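Local coordinates for protein beta-1,4-galactanase (Thielavia heterothallica, PDB 1HJS) that hydrolyses the beta-1,4-galactosidic linkages of type I arabinogalactans, acting as a glycoside hydrolase of family 53 with a TIM-barrel fold, at residues Y82-A87 with M94-P99; D103-K108 with G139-T144; N111-A116 with H158-G163. All blocks are in the same frame, centred on the assembly; numbering follows the deposited sequence.

Interaction 1: Y82-A87 with M94-P99. With SO4 (sulfate ion), chain F.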
loop_
_atom_site.group_PDB
_atom_site.type_symbol
_atom_site.label_atom_id
_atom_site.label_comp_id
_atom_site.label_asym_id
_atom_site.label_seq_id
_atom_site.Cartn_x
_atom_site.Cartn_y
_atom_site.Cartn_z
ATOM N N TYR A 82 -4.339 10.418 4.591
ATOM C CA TYR A 82 -5.230 11.541 4.870
ATOM C C TYR A 82 -5.730 11.463 6.306
ATOM O O TYR A 82 -6.935 11.530 6.577
ATOM C CB TYR A 82 -6.413 11.558 3.895
ATOM C CG TYR A 82 -6.017 11.832 2.453
ATOM C CD1 TYR A 82 -5.131 12.864 2.139
ATOM C CD2 TYR A 82 -6.561 11.091 1.401
ATOM C CE1 TYR A 82 -4.799 13.155 0.813
ATOM C CE2 TYR A 82 -6.235 11.375 0.068
ATOM C CZ TYR A 82 -5.355 12.412 -0.213
ATOM O OH TYR A 82 -5.047 12.721 -1.518
ATOM N N SER A 83 -4.776 11.314 7.218
ATOM C CA SER A 83 -5.040 11.231 8.643
ATOM C C SER A 83 -3.714 11.508 9.330
ATOM O O SER A 83 -2.670 11.486 8.681
ATOM C CB SER A 83 -5.531 9.828 9.017
ATOM O OG SER A 83 -5.810 9.747 10.407
ATOM N N ASP A 84 -3.743 11.788 10.630
ATOM C CA ASP A 84 -2.499 12.030 11.354
ATOM C C ASP A 84 -1.968 10.694 11.847
ATOM O O ASP A 84 -0.861 10.618 12.376
ATOM C CB ASP A 84 -2.709 12.938 12.567
ATOM C CG ASP A 84 -3.103 14.347 12.189
ATOM O OD1 ASP A 84 -2.629 14.849 11.148
ATOM O OD2 ASP A 84 -3.876 14.957 12.953
ATOM N N THR A 85 -2.762 9.643 11.666
ATOM C CA THR A 85 -2.370 8.312 12.119
ATOM C C THR A 85 -2.893 7.216 11.180
ATOM O O THR A 85 -3.457 7.511 10.127
ATOM C CB THR A 85 -2.895 8.068 13.559
ATOM O OG1 THR A 85 -2.317 6.872 14.092
ATOM C CG2 THR A 85 -4.411 7.947 13.561
ATOM N N TRP A 86 -2.702 5.956 11.572
ATOM C CA TRP A 86 -3.126 4.810 10.767
ATOM C C TRP A 86 -4.548 4.912 10.231
ATOM O O TRP A 86 -5.495 5.122 10.989
ATOM C CB TRP A 86 -3.034 3.506 11.571
ATOM C CG TRP A 86 -1.689 3.216 12.163
ATOM C CD1 TRP A 86 -1.285 3.459 13.443
ATOM C CD2 TRP A 86 -0.571 2.631 11.491
ATOM N NE1 TRP A 86 0.025 3.058 13.613
ATOM C CE2 TRP A 86 0.485 2.549 12.429
ATOM C CE3 TRP A 86 -0.357 2.170 10.186
ATOM C CZ2 TRP A 86 1.736 2.022 12.099
ATOM C CZ3 TRP A 86 0.890 1.646 9.860
ATOM C CH2 TRP A 86 1.919 1.577 10.814
ATOM N N ALA A 87 -4.696 4.746 8.923
ATOM C CA ALA A 87 -6.015 4.774 8.311
ATOM C C ALA A 87 -6.326 3.373 7.791
ATOM O O ALA A 87 -5.516 2.768 7.089
ATOM C CB ALA A 87 -6.057 5.787 7.160
ATOM N N MET A 94 -10.018 12.185 11.077
ATOM C CA MET A 94 -9.795 13.491 10.487
ATOM C C MET A 94 -8.477 14.090 10.969
ATOM O O MET A 94 -8.156 14.044 12.158
ATOM C CB MET A 94 -10.944 14.422 10.890
ATOM C CG MET A 94 -10.937 15.770 10.214
ATOM S SD MET A 94 -11.463 15.611 8.518
ATOM C CE MET A 94 -13.256 15.458 8.738
ATOM N N PRO A 95 -7.678 14.641 10.047
ATOM C CA PRO A 95 -6.412 15.240 10.480
ATOM C C PRO A 95 -6.769 16.397 11.414
ATOM O O PRO A 95 -7.769 17.079 11.197
ATOM C CB PRO A 95 -5.797 15.732 9.173
ATOM C CG PRO A 95 -6.311 14.743 8.166
ATOM C CD PRO A 95 -7.760 14.574 8.577
ATOM N N ALA A 96 -5.970 16.621 12.450
ATOM C CA ALA A 96 -6.265 17.705 13.378
ATOM C C ALA A 96 -6.273 19.036 12.632
ATOM O O ALA A 96 -5.438 19.272 11.765
ATOM C CB ALA A 96 -5.234 17.735 14.500
ATOM N N GLY A 97 -7.231 19.895 12.962
ATOM C CA GLY A 97 -7.306 21.192 12.313
ATOM C C GLY A 97 -8.114 21.247 11.030
ATOM O O GLY A 97 -8.426 22.334 10.543
ATOM N N TRP A 98 -8.458 20.093 10.468
ATOM C CA TRP A 98 -9.235 20.068 9.232
ATOM C C TRP A 98 -10.725 20.256 9.515
ATOM O O TRP A 98 -11.247 19.745 10.505
ATOM C CB TRP A 98 -9.008 18.750 8.490
ATOM C CG TRP A 98 -7.665 18.656 7.813
ATOM C CD1 TRP A 98 -6.500 19.261 8.201
ATOM C CD2 TRP A 98 -7.345 17.886 6.647
ATOM N NE1 TRP A 98 -5.476 18.917 7.345
ATOM C CE2 TRP A 98 -5.967 18.073 6.385
ATOM C CE3 TRP A 98 -8.088 17.056 5.797
ATOM C CZ2 TRP A 98 -5.317 17.456 5.307
ATOM C CZ3 TRP A 98 -7.442 16.443 4.725
ATOM C CH2 TRP A 98 -6.069 16.648 4.492
ATOM N N PRO A 99 -11.427 21.000 8.643
ATOM C CA PRO A 99 -12.864 21.267 8.786
ATOM C C PRO A 99 -13.720 20.038 8.490
ATOM O O PRO A 99 -13.322 19.175 7.707
ATOM C CB PRO A 99 -13.102 22.391 7.786
ATOM C CG PRO A 99 -12.151 22.039 6.679
ATOM C CD PRO A 99 -10.888 21.662 7.440
HETATM S S SO4 F . -2.213 20.870 7.261
HETATM O O1 SO4 F . -2.440 20.102 5.850
HETATM O O2 SO4 F . -2.593 22.247 7.007
HETATM O O3 SO4 F . -2.930 20.307 8.197
HETATM O O4 SO4 F . -0.784 20.802 7.437
HETATM O O HOH W 1 -3.097 17.770 11.118
HETATM O O HOH W 2 -5.991 12.219 12.419
#

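Interaction 2: D103-K108 with G139-T144. With NAG (2-acetamido-2-deoxy-beta-D-glucopyranose), chain E; SO4 (sulfate ion), chain F.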
loop_
_atom_site.group_PDB
_atom_site.type_symbol
_atom_site.label_atom_id
_atom_site.label_comp_id
_atom_site.label_asym_id
_atom_site.label_seq_id
_atom_site.Cartn_x
_atom_site.Cartn_y
_atom_site.Cartn_z
ATOM N N ASP A 103 -17.981 21.053 1.964
ATOM C CA ASP A 103 -17.445 22.108 1.105
ATOM C C ASP A 103 -16.006 22.479 1.461
ATOM O O ASP A 103 -15.112 22.412 0.616
ATOM C CB ASP A 103 -18.332 23.356 1.177
ATOM C CG ASP A 103 -19.590 23.231 0.336
ATOM O OD1 ASP A 103 -20.008 22.091 0.041
ATOM O OD2 ASP A 103 -20.170 24.277 -0.026
ATOM N N ASN A 104 -15.777 22.862 2.712
ATOM C CA ASN A 104 -14.442 23.246 3.144
ATOM C C ASN A 104 -13.467 22.080 3.229
ATOM O O ASN A 104 -12.274 22.243 2.968
ATOM C CB ASN A 104 -14.509 23.965 4.493
ATOM C CG ASN A 104 -15.075 25.366 4.373
ATOM O OD1 ASN A 104 -14.601 26.166 3.570
ATOM N ND2 ASN A 104 -16.089 25.671 5.174
ATOM N N LEU A 105 -13.967 20.906 3.599
ATOM C CA LEU A 105 -13.109 19.730 3.696
ATOM C C LEU A 105 -12.585 19.346 2.316
ATOM O O LEU A 105 -11.414 19.007 2.162
ATOM C CB LEU A 105 -13.875 18.550 4.298
ATOM C CG LEU A 105 -13.094 17.232 4.379
ATOM C CD1 LEU A 105 -11.842 17.415 5.236
ATOM C CD2 LEU A 105 -13.988 16.155 4.967
ATOM N N SER A 106 -13.458 19.398 1.313
ATOM C CA SER A 106 -13.065 19.055 -0.050
ATOM C C SER A 106 -11.957 19.987 -0.508
ATOM O O SER A 106 -11.006 19.571 -1.173
ATOM C CB SER A 106 -14.256 19.181 -1.001
ATOM O OG SER A 106 -15.275 18.258 -0.664
ATOM N N TRP A 107 -12.080 21.255 -0.142
ATOM C CA TRP A 107 -11.081 22.233 -0.525
ATOM C C TRP A 107 -9.780 22.002 0.235
ATOM O O TRP A 107 -8.692 22.129 -0.329
ATOM C CB TRP A 107 -11.606 23.640 -0.268
ATOM C CG TRP A 107 -10.965 24.655 -1.150
ATOM C CD1 TRP A 107 -10.224 24.413 -2.277
ATOM C CD2 TRP A 107 -11.034 26.075 -1.012
ATOM N NE1 TRP A 107 -9.829 25.598 -2.848
ATOM C CE2 TRP A 107 -10.313 26.636 -2.093
ATOM C CE3 TRP A 107 -11.637 26.933 -0.082
ATOM C CZ2 TRP A 107 -10.179 28.016 -2.269
ATOM C CZ3 TRP A 107 -11.503 28.310 -0.259
ATOM C CH2 TRP A 107 -10.779 28.835 -1.346
ATOM N N LYS A 108 -9.900 21.661 1.515
ATOM C CA LYS A 108 -8.734 21.398 2.355
ATOM C C LYS A 108 -7.969 20.216 1.768
ATOM O O LYS A 108 -6.746 20.243 1.664
ATOM C CB LYS A 108 -9.174 21.029 3.774
ATOM C CG LYS A 108 -8.264 21.504 4.900
ATOM C CD LYS A 108 -6.787 21.543 4.542
ATOM C CE LYS A 108 -5.979 22.072 5.718
ATOM N NZ LYS A 108 -4.624 22.553 5.331
ATOM N N GLY A 139 -14.864 4.388 3.561
ATOM C CA GLY A 139 -14.746 5.816 3.336
ATOM C C GLY A 139 -13.457 6.396 3.884
ATOM O O GLY A 139 -12.504 5.665 4.190
ATOM N N LEU A 140 -13.429 7.717 4.011
ATOM C CA LEU A 140 -12.259 8.420 4.525
ATOM C C LEU A 140 -12.714 9.696 5.211
ATOM O O LEU A 140 -13.885 10.068 5.116
ATOM C CB LEU A 140 -11.312 8.785 3.378
ATOM C CG LEU A 140 -11.803 9.888 2.428
ATOM C CD1 LEU A 140 -10.635 10.386 1.582
ATOM C CD2 LEU A 140 -12.926 9.361 1.543
ATOM N N LEU A 141 -11.791 10.361 5.900
ATOM C CA LEU A 141 -12.089 11.620 6.577
ATOM C C LEU A 141 -13.455 11.576 7.266
ATOM O O LEU A 141 -14.354 12.348 6.939
ATOM C CB LEU A 141 -12.046 12.760 5.550
ATOM C CG LEU A 141 -10.679 12.909 4.864
ATOM C CD1 LEU A 141 -10.793 13.751 3.606
ATOM C CD2 LEU A 141 -9.698 13.528 5.837
ATOM N N TRP A 142 -13.592 10.666 8.225
ATOM C CA TRP A 142 -14.840 10.486 8.956
ATOM C C TRP A 142 -15.190 11.678 9.834
ATOM O O TRP A 142 -14.305 12.362 10.347
ATOM C CB TRP A 142 -14.754 9.240 9.838
ATOM C CG TRP A 142 -14.637 7.959 9.094
ATOM C CD1 TRP A 142 -14.714 7.776 7.744
ATOM C CD2 TRP A 142 -14.469 6.659 9.667
ATOM N NE1 TRP A 142 -14.607 6.435 7.439
ATOM C CE2 TRP A 142 -14.457 5.730 8.604
ATOM C CE3 TRP A 142 -14.332 6.187 10.980
ATOM C CZ2 TRP A 142 -14.313 4.355 8.813
ATOM C CZ3 TRP A 142 -14.189 4.814 11.186
ATOM C CH2 TRP A 142 -14.182 3.919 10.108
ATOM N N PRO A 143 -16.495 11.922 10.043
ATOM C CA PRO A 143 -17.616 11.147 9.499
ATOM C C PRO A 143 -18.062 11.679 8.145
ATOM O O PRO A 143 -18.944 11.107 7.503
ATOM C CB PRO A 143 -18.729 11.328 10.541
ATOM C CG PRO A 143 -18.173 12.299 11.581
ATOM C CD PRO A 143 -16.978 12.960 10.964
ATOM N N THR A 144 -17.457 12.785 7.727
ATOM C CA THR A 144 -17.816 13.415 6.465
ATOM C C THR A 144 -17.757 12.461 5.273
ATOM O O THR A 144 -18.673 12.434 4.451
ATOM C CB THR A 144 -16.916 14.631 6.190
ATOM O OG1 THR A 144 -16.839 15.441 7.373
ATOM C CG2 THR A 144 -17.497 15.472 5.049
HETATM C C1 NAG E . -7.291 26.336 0.079
HETATM C C2 NAG E . -7.997 26.954 1.289
HETATM C C3 NAG E . -8.471 28.375 0.962
HETATM C C4 NAG E . -7.322 29.216 0.398
HETATM C C5 NAG E . -6.655 28.481 -0.769
HETATM C C6 NAG E . -5.440 29.221 -1.292
HETATM C C7 NAG E . -9.199 25.574 2.860
HETATM C C8 NAG E . -10.556 25.048 3.305
HETATM N N2 NAG E . -9.132 26.129 1.653
HETATM O O3 NAG E . -8.975 28.992 2.136
HETATM O O4 NAG E . -7.824 30.468 -0.050
HETATM O O5 NAG E . -6.208 27.174 -0.346
HETATM O O6 NAG E . -5.109 28.789 -2.601
HETATM O O7 NAG E . -8.226 25.478 3.610
HETATM S S SO4 F . -2.213 20.870 7.261
HETATM O O1 SO4 F . -2.440 20.102 5.850
HETATM O O2 SO4 F . -2.593 22.247 7.007
HETATM O O3 SO4 F . -2.930 20.307 8.197
HETATM O O4 SO4 F . -0.784 20.802 7.437
#

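Interaction 3: N111-A116 with H158-G163. With NAG (2-acetamido-2-deoxy-beta-D-glucopyranose), chain E.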
loop_
_atom_site.group_PDB
_atom_site.type_symbol
_atom_site.label_atom_id
_atom_site.label_comp_id
_atom_site.label_asym_id
_atom_site.label_seq_id
_atom_site.Cartn_x
_atom_site.Cartn_y
_atom_site.Cartn_z
ATOM N N ASN A 111 -6.182 21.260 -1.392
ATOM C CA ASN A 111 -5.028 22.082 -1.034
ATOM C C ASN A 111 -3.888 21.237 -0.487
ATOM O O ASN A 111 -2.733 21.403 -0.887
ATOM C CB ASN A 111 -5.397 23.116 0.033
ATOM C CG ASN A 111 -6.313 24.200 -0.487
ATOM O OD1 ASN A 111 -6.561 24.300 -1.689
ATOM N ND2 ASN A 111 -6.812 25.016 0.434
ATOM N N TYR A 112 -4.216 20.350 0.448
ATOM C CA TYR A 112 -3.216 19.481 1.063
ATOM C C TYR A 112 -2.516 18.600 0.039
ATOM O O TYR A 112 -1.290 18.492 0.031
ATOM C CB TYR A 112 -3.865 18.584 2.123
ATOM C CG TYR A 112 -2.971 17.438 2.567
ATOM C CD1 TYR A 112 -1.960 17.636 3.506
ATOM C CD2 TYR A 112 -3.112 16.167 2.008
ATOM C CE1 TYR A 112 -1.104 16.586 3.882
ATOM C CE2 TYR A 112 -2.266 15.115 2.373
ATOM C CZ TYR A 112 -1.265 15.332 3.308
ATOM O OH TYR A 112 -0.431 14.290 3.666
ATOM N N THR A 113 -3.304 17.949 -0.808
ATOM C CA THR A 113 -2.756 17.063 -1.827
ATOM C C THR A 113 -1.918 17.847 -2.837
ATOM O O THR A 113 -0.816 17.429 -3.205
ATOM C CB THR A 113 -3.885 16.320 -2.557
ATOM O OG1 THR A 113 -4.679 15.611 -1.595
ATOM C CG2 THR A 113 -3.312 15.326 -3.564
ATOM N N LEU A 114 -2.444 18.982 -3.282
ATOM C CA LEU A 114 -1.725 19.822 -4.237
ATOM C C LEU A 114 -0.392 20.262 -3.633
ATOM O O LEU A 114 0.656 20.165 -4.269
ATOM C CB LEU A 114 -2.564 21.055 -4.588
ATOM C CG LEU A 114 -1.905 22.127 -5.467
ATOM C CD1 LEU A 114 -1.478 21.527 -6.801
ATOM C CD2 LEU A 114 -2.888 23.268 -5.688
ATOM N N ASP A 115 -0.445 20.749 -2.397
ATOM C CA ASP A 115 0.741 21.210 -1.686
ATOM C C ASP A 115 1.778 20.098 -1.543
ATOM O O ASP A 115 2.954 20.293 -1.845
ATOM C CB ASP A 115 0.348 21.723 -0.299
ATOM C CG ASP A 115 1.548 22.146 0.525
ATOM O OD1 ASP A 115 2.167 23.179 0.186
ATOM O OD2 ASP A 115 1.878 21.440 1.508
ATOM N N ALA A 116 1.338 18.931 -1.077
ATOM C CA ALA A 116 2.238 17.798 -0.904
ATOM C C ALA A 116 2.879 17.409 -2.235
ATOM O O ALA A 116 4.081 17.173 -2.305
ATOM C CB ALA A 116 1.479 16.611 -0.319
ATOM N N HIS A 158 -12.613 13.115 -5.817
ATOM C CA HIS A 158 -12.464 13.941 -7.018
ATOM C C HIS A 158 -11.501 15.086 -6.709
ATOM O O HIS A 158 -10.627 15.414 -7.515
ATOM C CB HIS A 158 -13.822 14.507 -7.452
ATOM C CG HIS A 158 -13.756 15.386 -8.664
ATOM N ND1 HIS A 158 -13.524 14.894 -9.932
ATOM C CD2 HIS A 158 -13.888 16.727 -8.801
ATOM C CE1 HIS A 158 -13.519 15.894 -10.797
ATOM N NE2 HIS A 158 -13.739 17.015 -10.137
ATOM N N SER A 159 -11.663 15.689 -5.534
ATOM C CA SER A 159 -10.808 16.792 -5.114
ATOM C C SER A 159 -9.365 16.338 -4.933
ATOM O O SER A 159 -8.437 17.036 -5.344
ATOM C CB SER A 159 -11.321 17.396 -3.808
ATOM O OG SER A 159 -12.584 18.013 -4.000
ATOM N N ALA A 160 -9.182 15.175 -4.309
ATOM C CA ALA A 160 -7.845 14.632 -4.081
ATOM C C ALA A 160 -7.166 14.337 -5.417
ATOM O O ALA A 160 -6.006 14.688 -5.629
ATOM C CB ALA A 160 -7.929 13.353 -3.245
ATOM N N ALA A 161 -7.896 13.691 -6.316
ATOM C CA ALA A 161 -7.355 13.355 -7.626
ATOM C C ALA A 161 -6.892 14.609 -8.362
ATOM O O ALA A 161 -5.803 14.635 -8.931
ATOM C CB ALA A 161 -8.399 12.623 -8.455
ATOM N N TRP A 162 -7.713 15.652 -8.351
ATOM C CA TRP A 162 -7.328 16.871 -9.044
ATOM C C TRP A 162 -6.252 17.668 -8.325
ATOM O O TRP A 162 -5.615 18.529 -8.921
ATOM C CB TRP A 162 -8.560 17.721 -9.351
ATOM C CG TRP A 162 -9.265 17.152 -10.534
ATOM C CD1 TRP A 162 -10.206 16.159 -10.533
ATOM C CD2 TRP A 162 -8.968 17.419 -11.910
ATOM N NE1 TRP A 162 -10.504 15.786 -11.825
ATOM C CE2 TRP A 162 -9.759 16.543 -12.688
ATOM C CE3 TRP A 162 -8.104 18.310 -12.560
ATOM C CZ2 TRP A 162 -9.712 16.534 -14.085
ATOM C CZ3 TRP A 162 -8.055 18.300 -13.949
ATOM C CH2 TRP A 162 -8.855 17.416 -14.695
ATOM N N GLY A 163 -6.042 17.373 -7.048
ATOM C CA GLY A 163 -4.982 18.043 -6.319
ATOM C C GLY A 163 -3.686 17.538 -6.934
ATOM O O GLY A 163 -2.684 18.252 -6.999
HETATM C C1 NAG E . -7.291 26.336 0.079
HETATM C C2 NAG E . -7.997 26.954 1.289
HETATM C C3 NAG E . -8.471 28.375 0.962
HETATM C C4 NAG E . -7.322 29.216 0.398
HETATM C C5 NAG E . -6.655 28.481 -0.769
HETATM C C6 NAG E . -5.440 29.221 -1.292
HETATM C C7 NAG E . -9.199 25.574 2.860
HETATM C C8 NAG E . -10.556 25.048 3.305
HETATM N N2 NAG E . -9.132 26.129 1.653
HETATM O O3 NAG E . -8.975 28.992 2.136
HETATM O O4 NAG E . -7.824 30.468 -0.050
HETATM O O5 NAG E . -6.208 27.174 -0.346
HETATM O O6 NAG E . -5.109 28.789 -2.601
HETATM O O7 NAG E . -8.226 25.478 3.610
#

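Interaction 1: Y82-A87 with M94-P99
Asp84 and Ala96 form the one direct hydrogen bond between the segments: the amide N of Ala96 donates to Asp84 OD2 over 2.7 Å. The bond is almost straight (174° at the hydrogen) and meets the syn side of the carboxylate, 29° out of its plane. Because CG of Asp84 stands beside its own backbone N (chi1 -67°), the carboxylate leans over to the 94-99 side. Two waters extend this polar link. One donates both to Asp84 OD1 and to Ala96 O, 2.9 Å from the latter; the other accepts from Asp84 N and donates to Met94 O. Asp84 OD1 also takes the backbone N-H of Asn51, while Ser83 OG closes an ST turn with Thr85 N and bonds to Thr93 O.

Van der Waals packing centres on Pro95, whose CG rests against the backbone of the other segment, 3.6 Å from Tyr82 O and 3.8 Å from Ser83 CA. The same CG stands over the middle of the Trp98 ring, 3.6 Å above its plane, within a type II turn running from Pro95 to Trp98. At its edge, the indole NE1 donates to O3 of a sulfate at 3.0 Å, an ion probably left from crystallisation.

In this long loop after barrel strand 75-80, one carboxylate thus gathers two backbone N-H groups and a water, an environment that would probably favour its ionised form.

Interaction 2: D103-K108 with G139-T144
Leu105 on helix 102-122, an outer helix of the (beta/alpha)8 barrel, packs against Leu141 and Thr144 in the loop that follows barrel strand 129-132. That loop folds back in a small, weakly bonded antiparallel pairing of 139-140 with 145-146, and a cis peptide bond precedes Pro143 in its turn.

The contact is buried and apolar. Leu105, with CG anti to the backbone N (chi1 177°), extends straight from the helix and sets CD2 between the two partners, with CD1 turned to Leu141. CD2 meets Thr144 tip to tip, 3.5 Å from CB and 3.6 Å from CG2, and lies 4.0 Å from Leu141 CB; CD1 faces Leu141 CD1 at 4.1 Å. Thr144 meets the leucine mainly with carbon, while its OG1 is hydrogen-bonded to the carbonyl O of Ser100. Leu156 of helix 150-165 also packs on Leu105.

Other sides of the same helical turns carry bound groups. Lys108, its chain bent at chi2 (-33°), swings NZ to within 2.7 Å of sulfate O2, to which it is hydrogen-bonded; Asn51 ND2 also binds this ion. A leucine in place of Lys108 would remove the ammonium group, and the sulfate is likely to be held less firmly once that positive charge is gone. Trp107 lies against the N-acetylglucosamine attached to the protein: the sugar sits over one face of the indole, its N2 offset toward the rim and 3.2 Å from Trp107 CE3, while its methyl C8 reaches 3.3 Å from the carbonyl O of Asn104.

Interaction 3: N111-A116 with H158-G163
Thr113 and Leu114 of helix 111-116 close on Ala160 and Gly163 of helix 158-163, the two axes passing 7.8 Å apart at a crossing angle of -20°. The small residues of the second helix probably make so close an approach possible. Gly163 packs against Thr113 and Leu114, where a CB would collide with Thr113 CB. In return the carbonyl O of Gly163 receives a CA-H...O contact from Leu114 CA at 3.3 Å.

Thr113 divides its branches: CG2, anti to the backbone N, lies 3.5 Å from Ala160 O, whereas OG1 turns back to bond with Leu109 O. Leu114, its CG likewise anti to the backbone N (chi1 174°), brings CD1 to 3.5 Å from Gly163 O. Asn111 points away from the contact and carries the glycan, ND2 bonded covalently to sugar C1 at 1.4 Å; with Tyr112 and Thr113 it makes up an N-glycosylation sequon.

Helices 102-122 and 150-165 follow the adjacent barrel strands 75-80 and 129-132, and their nearly parallel course reflects the repeated beta-alpha-beta crossovers of the barrel.

Helix 102-122 is common ground: interaction 2 uses its first turns and interaction 3 the turns that follow, their centres about 12 Å apart, and Ser106 O touches Ser159 CB at 3.4 Å between them. Interaction 1, centred about 10 Å from interaction 2, meets it where Pro95 CD packs on Leu141 CD2 at 3.5 Å; both also contact the one sulfate. Toward interaction 3 the link is polar, a probable hydrogen bond of 2.9 Å between Tyr82 OH and Thr113 OG1. The attached sugar belongs to interactions 2 and 3. Of the three, interaction 1 lies nearest to the active site, the Ser83 side chain being about 11 Å from that of Glu135, the probable proton donor.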